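Local structure of Hydrogenase/urease maturation factor HypB (Helicobacter pylori, 4LPS) at residues 225-228 with 229-233; 34-37 with 38-41; 195-198 with 199-203; 63-66 with 67-70. The protein is required for nickel insertion during maturation of [NiFe] hydrogenases and for urease maturation, acting as a metal-binding GTPase with low intrinsic activity. All blocks are in the same frame, centred on the assembly; numbering follows the deposited sequence.

All four contacts are local, each running along a helix or off its end, in a P-loop GTPase built round a parallel sheet with strand order 3-2-4-1-5-6-7. Along the chain they come in the order contact 2 (helix 29-43), contact 4 (end of helix 59-66), contact 3 (helix 194-204) and contact 1 (helix 218-234). Contacts 1 and 4, centres 14 Å apart, touch: Lys225 packs on Phe69 and Leu66, so the last helix meets the one that follows the P-loop. The centre of contact 2 lies about 21 Å from that of contact 1 and about 33 Å from that of contact 3, the widest separation. Contacts 3 and 4 fall within the nucleotide-binding domain.

Contact 1: residues 225-228 with 229-233; sequences KNFL and LEKKR
Leu229 packs its CD1 against Lys225 CD at 3.6 Å, one turn on in the alpha helix 218-234, which lies against the parallel sheet of the P-loop GTPase fold. The carbonyls of Lys225, Asn226, Phe227 and Leu228 each accept the N-H four residues ahead; Lys231 N to Phe227 O, for example, spans 3.0 Å. Lysine suits position 225 because its methylenes serve the leucine while its ammonium reaches two acceptors: Asn226 OD1, 2.7 Å from Lys225 NZ, and the carboxylate of Asp71 in a salt bridge. Lys232 turns its NZ to the carbonyl of Asp130. Phe227, with CG swung opposite its own backbone N (chi1 168°), offers a ring face to Lys231, whose CG stands 4.2 Å from the centroid in a CH-pi contact; the ring also meets that of Phe211. Leu228, buried, packs on Leu49 and Ile154 of the sheet. Toward solvent, Arg233 holds Glu230 side-on, both bonds ending on the same oxygen: OE1 of Glu230 lies 2.9 Å from Arg233 NH1 and 3.0 Å from Arg233 NE, close to the guanidinium plane.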
loop_
_atom_site.group_PDB
_atom_site.type_symbol
_atom_site.label_atom_id
_atom_site.label_comp_id
_atom_site.label_asym_id
_atom_site.label_seq_id
_atom_site.Cartn_x
_atom_site.Cartn_y
_atom_site.Cartn_z
ATOM N N LYS A 225 3.742 11.903 -0.425
ATOM C CA LYS A 225 4.804 11.664 0.547
ATOM C C LYS A 225 4.597 12.499 1.810
ATOM O O LYS A 225 4.722 11.994 2.927
ATOM C CB LYS A 225 6.173 11.969 -0.080
ATOM C CG LYS A 225 7.383 11.754 0.830
ATOM C CD LYS A 225 7.769 13.007 1.612
ATOM C CE LYS A 225 8.303 14.096 0.703
ATOM N NZ LYS A 225 8.685 15.311 1.476
ATOM N N ASN A 226 4.288 13.779 1.623
ATOM C CA ASN A 226 4.074 14.684 2.746
ATOM C C ASN A 226 2.838 14.293 3.538
ATOM O O ASN A 226 2.798 14.443 4.759
ATOM C CB ASN A 226 3.949 16.130 2.259
ATOM C CG ASN A 226 5.280 16.724 1.840
ATOM O OD1 ASN A 226 6.333 16.328 2.338
ATOM N ND2 ASN A 226 5.235 17.686 0.923
ATOM N N PHE A 227 1.831 13.792 2.829
ATOM C CA PHE A 227 0.634 13.239 3.449
ATOM C C PHE A 227 0.981 12.096 4.396
ATOM O O PHE A 227 0.501 12.046 5.529
ATOM C CB PHE A 227 -0.337 12.763 2.365
ATOM C CG PHE A 227 -1.468 11.919 2.881
ATOM C CD1 PHE A 227 -2.526 12.496 3.566
ATOM C CD2 PHE A 227 -1.480 10.550 2.659
ATOM C CE1 PHE A 227 -3.569 11.718 4.037
ATOM C CE2 PHE A 227 -2.519 9.766 3.125
ATOM C CZ PHE A 227 -3.566 10.352 3.814
ATOM N N LEU A 228 1.826 11.186 3.926
ATOM C CA LEU A 228 2.249 10.046 4.730
ATOM C C LEU A 228 3.042 10.496 5.949
ATOM O O LEU A 228 2.882 9.949 7.041
ATOM C CB LEU A 228 3.080 9.081 3.885
ATOM C CG LEU A 228 2.345 8.349 2.759
ATOM C CD1 LEU A 228 3.288 7.403 2.037
ATOM C CD2 LEU A 228 1.143 7.587 3.297
ATOM N N LEU A 229 3.903 11.492 5.749
ATOM C CA LEU A 229 4.728 12.035 6.821
ATOM C C LEU A 229 3.861 12.635 7.919
ATOM O O LEU A 229 4.152 12.484 9.106
ATOM C CB LEU A 229 5.693 13.093 6.276
ATOM C CG LEU A 229 6.944 12.596 5.547
ATOM C CD1 LEU A 229 7.824 13.768 5.139
ATOM C CD2 LEU A 229 7.722 11.620 6.419
ATOM N N GLU A 230 2.799 13.325 7.515
ATOM C CA GLU A 230 1.900 13.948 8.475
ATOM C C GLU A 230 1.076 12.891 9.204
ATOM O O GLU A 230 0.776 13.032 10.391
ATOM C CB GLU A 230 0.986 14.958 7.776
ATOM C CG GLU A 230 -0.196 15.429 8.615
ATOM C CD GLU A 230 0.226 16.220 9.843
ATOM O OE1 GLU A 230 1.378 16.706 9.888
ATOM O OE2 GLU A 230 -0.599 16.355 10.772
ATOM N N LYS A 231 0.715 11.827 8.492
ATOM C CA LYS A 231 -0.054 10.743 9.094
ATOM C C LYS A 231 0.756 10.040 10.179
ATOM O O LYS A 231 0.217 9.696 11.233
ATOM C CB LYS A 231 -0.520 9.757 8.022
ATOM C CG LYS A 231 -1.801 10.218 7.334
ATOM C CD LYS A 231 -2.907 10.380 8.371
ATOM C CE LYS A 231 -4.167 10.972 7.771
ATOM N NZ LYS A 231 -4.094 12.459 7.789
ATOM N N LYS A 232 2.043 9.820 9.918
ATOM C CA LYS A 232 2.930 9.260 10.931
ATOM C C LYS A 232 3.046 10.208 12.115
ATOM O O LYS A 232 3.077 9.778 13.269
ATOM C CB LYS A 232 4.321 8.977 10.360
ATOM C CG LYS A 232 5.311 8.517 11.423
ATOM C CD LYS A 232 6.662 8.136 10.847
ATOM C CE LYS A 232 7.635 7.798 11.970
ATOM N NZ LYS A 232 7.600 6.345 12.316
ATOM N N ARG A 233 3.109 11.502 11.812
ATOM C CA ARG A 233 3.192 12.547 12.828
ATOM C C ARG A 233 2.004 12.490 13.783
ATOM O O ARG A 233 2.167 12.572 14.999
ATOM C CB ARG A 233 3.261 13.923 12.165
ATOM C CG ARG A 233 4.066 14.950 12.933
ATOM C CD ARG A 233 4.960 15.740 11.990
ATOM N NE ARG A 233 4.208 16.277 10.854
ATOM C CZ ARG A 233 4.731 16.541 9.659
ATOM N NH1 ARG A 233 3.964 17.031 8.694
ATOM N NH2 ARG A 233 6.017 16.317 9.427
#

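Contact 2: residues 34-37 with 38-41; sequences AAEM and KERY. With PO4 (phosphate ion), chain I.
Met37 and Tyr41 meet one turn apart on helix 29-43, the methionine CE lying 3.8 Å from Tyr41 CE1. The thioether chain doubles back at both chi2 and chi3, which brings its terminal methyl to the phenol. The Tyr41 ring also lies over the carbonyl of its partner: Met37 O stands 3.1 Å above the ring plane, toward the rim, while accepting the backbone N-H of Tyr41. The hydroxyl of Tyr41 bonds to the carbonyl of Leu148, which gives this buried polar tip a partner.

Arg40 can be followed outward. Its CB lies 3.4 Å from phosphate O4 and 3.5 Å from Met37 O; CG comes nearer to O4 and is 3.6 Å from Glu36 O. CD also passes close to O4. A bend at chi3 (65°) then turns the guanidinium so that its edge faces the ion: NE bonds to phosphate O4 at 2.8 Å and NH1 to phosphate O2 at 2.9 Å, two fairly straight bonds that fix the group's rotation. NH2 makes a salt bridge with Asp118. Arginine suits the place, having enough N-H groups for both anions, though the phosphate probably came from the crystallisation liquor. On the exposed side a water bridges Glu36 O and, weakly, Glu39 OE2. This is an amphipathic helix, with Met37 and Tyr41 turned to helix 110-122 of the P-loop GTPase fold.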
loop_
_atom_site.group_PDB
_atom_site.type_symbol
_atom_site.label_atom_id
_atom_site.label_comp_id
_atom_site.label_asym_id
_atom_site.label_seq_id
_atom_site.Cartn_x
_atom_site.Cartn_y
_atom_site.Cartn_z
ATOM N N ALA A 34 -2.462 -10.341 13.491
ATOM C CA ALA A 34 -2.312 -8.956 13.059
ATOM C C ALA A 34 -2.095 -8.023 14.243
ATOM O O ALA A 34 -1.290 -7.094 14.172
ATOM C CB ALA A 34 -3.525 -8.520 12.261
ATOM N N ALA A 35 -2.830 -8.265 15.325
ATOM C CA ALA A 35 -2.687 -7.476 16.541
ATOM C C ALA A 35 -1.311 -7.677 17.170
ATOM O O ALA A 35 -0.726 -6.743 17.722
ATOM C CB ALA A 35 -3.786 -7.835 17.533
ATOM N N GLU A 36 -0.806 -8.905 17.095
ATOM C CA GLU A 36 0.513 -9.228 17.631
ATOM C C GLU A 36 1.625 -8.607 16.792
ATOM O O GLU A 36 2.652 -8.189 17.326
ATOM C CB GLU A 36 0.694 -10.741 17.716
ATOM C CG GLU A 36 -0.149 -11.389 18.799
ATOM C CD GLU A 36 0.015 -12.887 18.830
ATOM O OE1 GLU A 36 0.112 -13.454 19.937
ATOM O OE2 GLU A 36 0.047 -13.497 17.742
ATOM N N MET A 37 1.432 -8.572 15.477
ATOM C CA MET A 37 2.403 -7.927 14.598
ATOM C C MET A 37 2.410 -6.424 14.825
ATOM O O MET A 37 3.459 -5.785 14.737
ATOM C CB MET A 37 2.114 -8.235 13.127
ATOM C CG MET A 37 2.483 -9.649 12.694
ATOM S SD MET A 37 4.202 -10.086 13.059
ATOM C CE MET A 37 5.071 -8.784 12.183
ATOM N N LYS A 38 1.233 -5.859 15.086
ATOM C CA LYS A 38 1.121 -4.433 15.376
ATOM C C LYS A 38 1.898 -4.043 16.636
ATOM O O LYS A 38 2.473 -2.957 16.699
ATOM C CB LYS A 38 -0.343 -4.017 15.517
ATOM C CG LYS A 38 -0.536 -2.504 15.520
ATOM C CD LYS A 38 -2.001 -2.100 15.517
ATOM C CE LYS A 38 -2.141 -0.594 15.678
ATOM N NZ LYS A 38 -3.561 -0.169 15.765
ATOM N N GLU A 39 1.901 -4.922 17.637
ATOM C CA GLU A 39 2.747 -4.734 18.813
ATOM C C GLU A 39 4.205 -4.528 18.413
ATOM O O GLU A 39 4.871 -3.619 18.903
ATOM C CB GLU A 39 2.644 -5.933 19.759
ATOM C CG GLU A 39 1.250 -6.204 20.297
ATOM C CD GLU A 39 1.204 -7.434 21.179
ATOM O OE1 GLU A 39 0.125 -8.055 21.273
ATOM O OE2 GLU A 39 2.247 -7.786 21.777
ATOM N N ARG A 40 4.694 -5.387 17.523
ATOM C CA ARG A 40 6.081 -5.332 17.079
ATOM C C ARG A 40 6.361 -4.103 16.220
ATOM O O ARG A 40 7.452 -3.536 16.291
ATOM C CB ARG A 40 6.443 -6.604 16.311
ATOM C CG ARG A 40 6.231 -7.881 17.117
ATOM C CD ARG A 40 6.876 -9.083 16.450
ATOM N NE ARG A 40 8.330 -8.957 16.400
ATOM C CZ ARG A 40 9.124 -9.738 15.676
ATOM N NH1 ARG A 40 10.435 -9.550 15.690
ATOM N NH2 ARG A 40 8.603 -10.706 14.935
ATOM N N TYR A 41 5.387 -3.706 15.404
ATOM C CA TYR A 41 5.526 -2.507 14.582
ATOM C C TYR A 41 5.799 -1.290 15.445
ATOM O O TYR A 41 6.695 -0.494 15.162
ATOM C CB TYR A 41 4.260 -2.246 13.755
ATOM C CG TYR A 41 3.875 -3.312 12.753
ATOM C CD1 TYR A 41 4.807 -4.211 12.262
ATOM C CD2 TYR A 41 2.573 -3.396 12.281
ATOM C CE1 TYR A 41 4.451 -5.172 11.336
ATOM C CE2 TYR A 41 2.207 -4.349 11.360
ATOM C CZ TYR A 41 3.147 -5.234 10.892
ATOM O OH TYR A 41 2.775 -6.183 9.972
HETATM P P PO4 I . 10.589 -6.692 18.218
HETATM O O1 PO4 I . 10.755 -5.229 18.542
HETATM O O2 PO4 I . 11.128 -6.946 16.835
HETATM O O3 PO4 I . 11.351 -7.541 19.204
HETATM O O4 PO4 I . 9.128 -7.059 18.276
HETATM O O HOH W 1 3.503 -9.370 19.610
#

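Contact 3: residues 195-198 with 199-203; sequences SQVK and EDMQK
Gln196 leaves the helix with CG opposite its backbone N (chi1 -169°) and then folds at chi2 (62°), which brings NE2 of its amide to Asp200, whose CG lies beside its own backbone N. NE2 of Gln196 thereby donates to OD1 of Asp200 at 3.2 Å. The bond is bent, 136° at the hydrogen; the oxygen lies near the amide plane, but the donor approaches from above the carboxylate, and the two planes are steeply turned against each other. The same OD1 takes part in a rather long salt bridge with NZ of Lys203, at 3.5 Å. A short acid suits position 200: it stays close to the helix, its CG 3.2 Å from Gln196 O, and collects an amide and an ammonium group.

On another side Lys198 and Gln202 share a water, which accepts from Lys198 NZ at 3.0 Å and donates to Gln202 OE1 at 2.7 Å. Both long polar chains are exposed, and the water links tips that do not bond directly. Glu199, extended beyond CG, runs past the carbonyl of Ser195, its CG 3.1 Å from Ser195 O.

Val197 and Met201, on successive turns of helix 194-204, supply the apolar surface that faces strand 178-182 through Ile181 and Val179, and Met201 also reaches Ile210 of strand 210-212; the helix is thus the crossover of a beta-alpha-beta unit, with Val166 of helix 165-168 against Val197, Asp200 and Met201.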
loop_
_atom_site.group_PDB
_atom_site.type_symbol
_atom_site.label_atom_id
_atom_site.label_comp_id
_atom_site.label_asym_id
_atom_site.label_seq_id
_atom_site.Cartn_x
_atom_site.Cartn_y
_atom_site.Cartn_z
ATOM N N SER A 195 -14.714 12.253 -11.554
ATOM C CA SER A 195 -15.973 12.529 -10.873
ATOM C C SER A 195 -16.695 11.248 -10.459
ATOM O O SER A 195 -17.312 11.196 -9.399
ATOM C CB SER A 195 -16.887 13.373 -11.765
ATOM O OG SER A 195 -17.173 12.714 -12.986
ATOM N N GLN A 196 -16.614 10.217 -11.295
ATOM C CA GLN A 196 -17.270 8.947 -11.000
ATOM C C GLN A 196 -16.657 8.288 -9.765
ATOM O O GLN A 196 -17.370 7.817 -8.875
ATOM C CB GLN A 196 -17.170 8.006 -12.200
ATOM C CG GLN A 196 -18.036 6.756 -12.101
ATOM C CD GLN A 196 -19.518 7.068 -12.027
ATOM O OE1 GLN A 196 -20.070 7.719 -12.913
ATOM N NE2 GLN A 196 -20.172 6.598 -10.970
ATOM N N VAL A 197 -15.329 8.249 -9.728
ATOM C CA VAL A 197 -14.611 7.693 -8.592
ATOM C C VAL A 197 -14.907 8.494 -7.329
ATOM O O VAL A 197 -15.125 7.929 -6.256
ATOM C CB VAL A 197 -13.095 7.672 -8.844
ATOM C CG1 VAL A 197 -12.361 7.149 -7.621
ATOM C CG2 VAL A 197 -12.779 6.816 -10.057
ATOM N N LYS A 198 -14.908 9.815 -7.471
ATOM C CA LYS A 198 -15.166 10.702 -6.343
ATOM C C LYS A 198 -16.557 10.454 -5.771
ATOM O O LYS A 198 -16.727 10.363 -4.557
ATOM C CB LYS A 198 -15.020 12.165 -6.767
ATOM C CG LYS A 198 -15.293 13.170 -5.656
ATOM C CD LYS A 198 -14.146 13.180 -4.651
ATOM C CE LYS A 198 -14.476 14.009 -3.417
ATOM N NZ LYS A 198 -13.445 13.820 -2.355
ATOM N N GLU A 199 -17.542 10.323 -6.654
ATOM C CA GLU A 199 -18.930 10.168 -6.240
ATOM C C GLU A 199 -19.182 8.789 -5.645
ATOM O O GLU A 199 -19.956 8.648 -4.696
ATOM C CB GLU A 199 -19.866 10.414 -7.422
ATOM C CG GLU A 199 -19.951 11.873 -7.849
ATOM C CD GLU A 199 -20.483 12.037 -9.258
ATOM O OE1 GLU A 199 -20.344 13.145 -9.821
ATOM O OE2 GLU A 199 -21.042 11.060 -9.801
ATOM N N ASP A 200 -18.547 7.775 -6.222
ATOM C CA ASP A 200 -18.641 6.415 -5.703
ATOM C C ASP A 200 -18.019 6.311 -4.317
ATOM O O ASP A 200 -18.572 5.670 -3.421
ATOM C CB ASP A 200 -17.971 5.429 -6.657
ATOM C CG ASP A 200 -18.814 5.143 -7.880
ATOM O OD1 ASP A 200 -19.966 5.625 -7.937
ATOM O OD2 ASP A 200 -18.327 4.425 -8.780
ATOM N N MET A 201 -16.858 6.934 -4.147
ATOM C CA MET A 201 -16.202 6.960 -2.844
ATOM C C MET A 201 -17.010 7.777 -1.849
ATOM O O MET A 201 -16.977 7.509 -0.646
ATOM C CB MET A 201 -14.780 7.518 -2.946
ATOM C CG MET A 201 -13.760 6.548 -3.514
ATOM S SD MET A 201 -13.664 5.028 -2.545
ATOM C CE MET A 201 -13.165 5.659 -0.944
ATOM N N GLN A 202 -17.721 8.784 -2.347
ATOM C CA GLN A 202 -18.586 9.594 -1.496
ATOM C C GLN A 202 -19.661 8.740 -0.828
ATOM O O GLN A 202 -19.997 8.946 0.337
ATOM C CB GLN A 202 -19.242 10.711 -2.311
ATOM C CG GLN A 202 -18.363 11.936 -2.510
ATOM C CD GLN A 202 -18.072 12.674 -1.221
ATOM O OE1 GLN A 202 -16.964 13.172 -1.019
ATOM N NE2 GLN A 202 -19.067 12.757 -0.344
ATOM N N LYS A 203 -20.198 7.782 -1.579
ATOM C CA LYS A 203 -21.203 6.857 -1.061
ATOM C C LYS A 203 -20.597 5.829 -0.105
ATOM O O LYS A 203 -21.174 5.521 0.940
ATOM C CB LYS A 203 -21.924 6.155 -2.217
ATOM C CG LYS A 203 -22.601 7.121 -3.194
ATOM C CD LYS A 203 -23.688 6.432 -4.015
ATOM C CE LYS A 203 -23.124 5.790 -5.274
ATOM N NZ LYS A 203 -22.892 6.791 -6.353
HETATM O O HOH W 2 -15.011 11.355 -1.551
#

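Contact 4: residues 63-66 with 67-70; sequences LENL and ADFK
The Phe69 ring lies obliquely to the last helical carbonyls, with CD2 3.7 Å from Leu66 O and CE2 4.0 Å from Asn65 O. Its side chain also touches the Leu66 side chain loosely, CD2 to CD2. With chi1 at -62°, CG of Phe69 sits beside its backbone N, and the ring is directed back toward the helix it has just left. Leu221, Glu222 and Lys225 of helix 218-234 pack on the same side chain, so a broad aromatic suits the join between the turn and that helix. The carboxylate of Asp68 lies by the helix end, its OD2 3.6 Å from Asn65 O.

Here helix 59-66, which follows the P-loop of the GTPase fold, ends in a type I beta turn from Leu66 to Phe69 on the way to strand 74-80. The pattern of bonds changes with it: Ala67 N still reaches back four residues to Leu63 O at 3.1 Å, whereas Asp68 N goes to Asn65 O at 3.2 Å and Phe69 N to Leu66 O at 3.1 Å, both three residues back and both from well above the carbonyl plane. Ala67, with only a methyl, fits closely, its CB 3.4 Å from Glu64 O. Two acids make salt bridges beyond the turn, Glu64 with Arg89, a residue of the GDP pocket, and Asp68 with Lys93. Lys70 curls back, and its NZ donates to Ala67 O at 2.8 Å, nearly in line with the C=O bond.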
loop_
_atom_site.group_PDB
_atom_site.type_symbol
_atom_site.label_atom_id
_atom_site.label_comp_id
_atom_site.label_asym_id
_atom_site.label_seq_id
_atom_site.Cartn_x
_atom_site.Cartn_y
_atom_site.Cartn_z
ATOM N N LEU A 63 6.604 3.092 -5.371
ATOM C CA LEU A 63 7.607 2.910 -4.327
ATOM C C LEU A 63 9.000 3.273 -4.833
ATOM O O LEU A 63 9.796 3.856 -4.096
ATOM C CB LEU A 63 7.586 1.471 -3.801
ATOM C CG LEU A 63 6.299 1.020 -3.100
ATOM C CD1 LEU A 63 6.413 -0.414 -2.627
ATOM C CD2 LEU A 63 5.990 1.930 -1.924
ATOM N N GLU A 64 9.297 2.916 -6.082
ATOM C CA GLU A 64 10.558 3.309 -6.711
ATOM C C GLU A 64 10.716 4.826 -6.711
ATOM O O GLU A 64 11.796 5.349 -6.439
ATOM C CB GLU A 64 10.645 2.776 -8.145
ATOM C CG GLU A 64 10.897 1.278 -8.266
ATOM C CD GLU A 64 10.809 0.790 -9.703
ATOM O OE1 GLU A 64 9.870 1.204 -10.417
ATOM O OE2 GLU A 64 11.682 0.000 -10.122
ATOM N N ASN A 65 9.626 5.526 -7.017
ATOM C CA ASN A 65 9.629 6.985 -7.042
ATOM C C ASN A 65 9.694 7.603 -5.643
ATOM O O ASN A 65 10.280 8.669 -5.456
ATOM C CB ASN A 65 8.394 7.497 -7.786
ATOM C CG ASN A 65 8.486 7.281 -9.285
ATOM O OD1 ASN A 65 9.576 7.285 -9.856
ATOM N ND2 ASN A 65 7.340 7.072 -9.928
ATOM N N LEU A 66 9.087 6.936 -4.664
ATOM C CA LEU A 66 9.119 7.413 -3.282
ATOM C C LEU A 66 10.532 7.341 -2.699
ATOM O O LEU A 66 10.897 8.130 -1.828
ATOM C CB LEU A 66 8.148 6.613 -2.410
ATOM C CG LEU A 66 6.662 6.980 -2.494
ATOM C CD1 LEU A 66 5.824 5.997 -1.684
ATOM C CD2 LEU A 66 6.435 8.403 -2.013
ATOM N N ALA A 67 11.318 6.383 -3.176
ATOM C CA ALA A 67 12.699 6.223 -2.732
ATOM C C ALA A 67 13.573 7.436 -3.050
ATOM O O ALA A 67 14.670 7.574 -2.504
ATOM C CB ALA A 67 13.298 4.980 -3.356
ATOM N N ASP A 68 13.094 8.307 -3.934
ATOM C CA ASP A 68 13.845 9.499 -4.308
ATOM C C ASP A 68 13.720 10.617 -3.279
ATOM O O ASP A 68 14.445 11.610 -3.345
ATOM C CB ASP A 68 13.397 10.000 -5.683
ATOM C CG ASP A 68 13.738 9.028 -6.797
ATOM O OD1 ASP A 68 14.734 8.287 -6.652
ATOM O OD2 ASP A 68 13.020 9.012 -7.820
ATOM N N PHE A 69 12.800 10.462 -2.331
ATOM C CA PHE A 69 12.654 11.448 -1.265
ATOM C C PHE A 69 13.453 11.010 -0.042
ATOM O O PHE A 69 13.119 10.024 0.619
ATOM C CB PHE A 69 11.182 11.658 -0.913
ATOM C CG PHE A 69 10.358 12.189 -2.053
ATOM C CD1 PHE A 69 10.523 13.495 -2.491
ATOM C CD2 PHE A 69 9.411 11.391 -2.676
ATOM C CE1 PHE A 69 9.769 13.991 -3.542
ATOM C CE2 PHE A 69 8.652 11.881 -3.724
ATOM C CZ PHE A 69 8.832 13.182 -4.157
ATOM N N LYS A 70 14.520 11.751 0.243
ATOM C CA LYS A 70 15.474 11.366 1.274
ATOM C C LYS A 70 14.881 11.497 2.671
ATOM O O LYS A 70 15.313 10.818 3.608
ATOM C CB LYS A 70 16.746 12.208 1.139
ATOM C CG LYS A 70 17.520 11.897 -0.137
ATOM C CD LYS A 70 17.670 10.393 -0.310
ATOM C CE LYS A 70 17.046 9.910 -1.616
ATOM N NZ LYS A 70 17.205 8.437 -1.779
#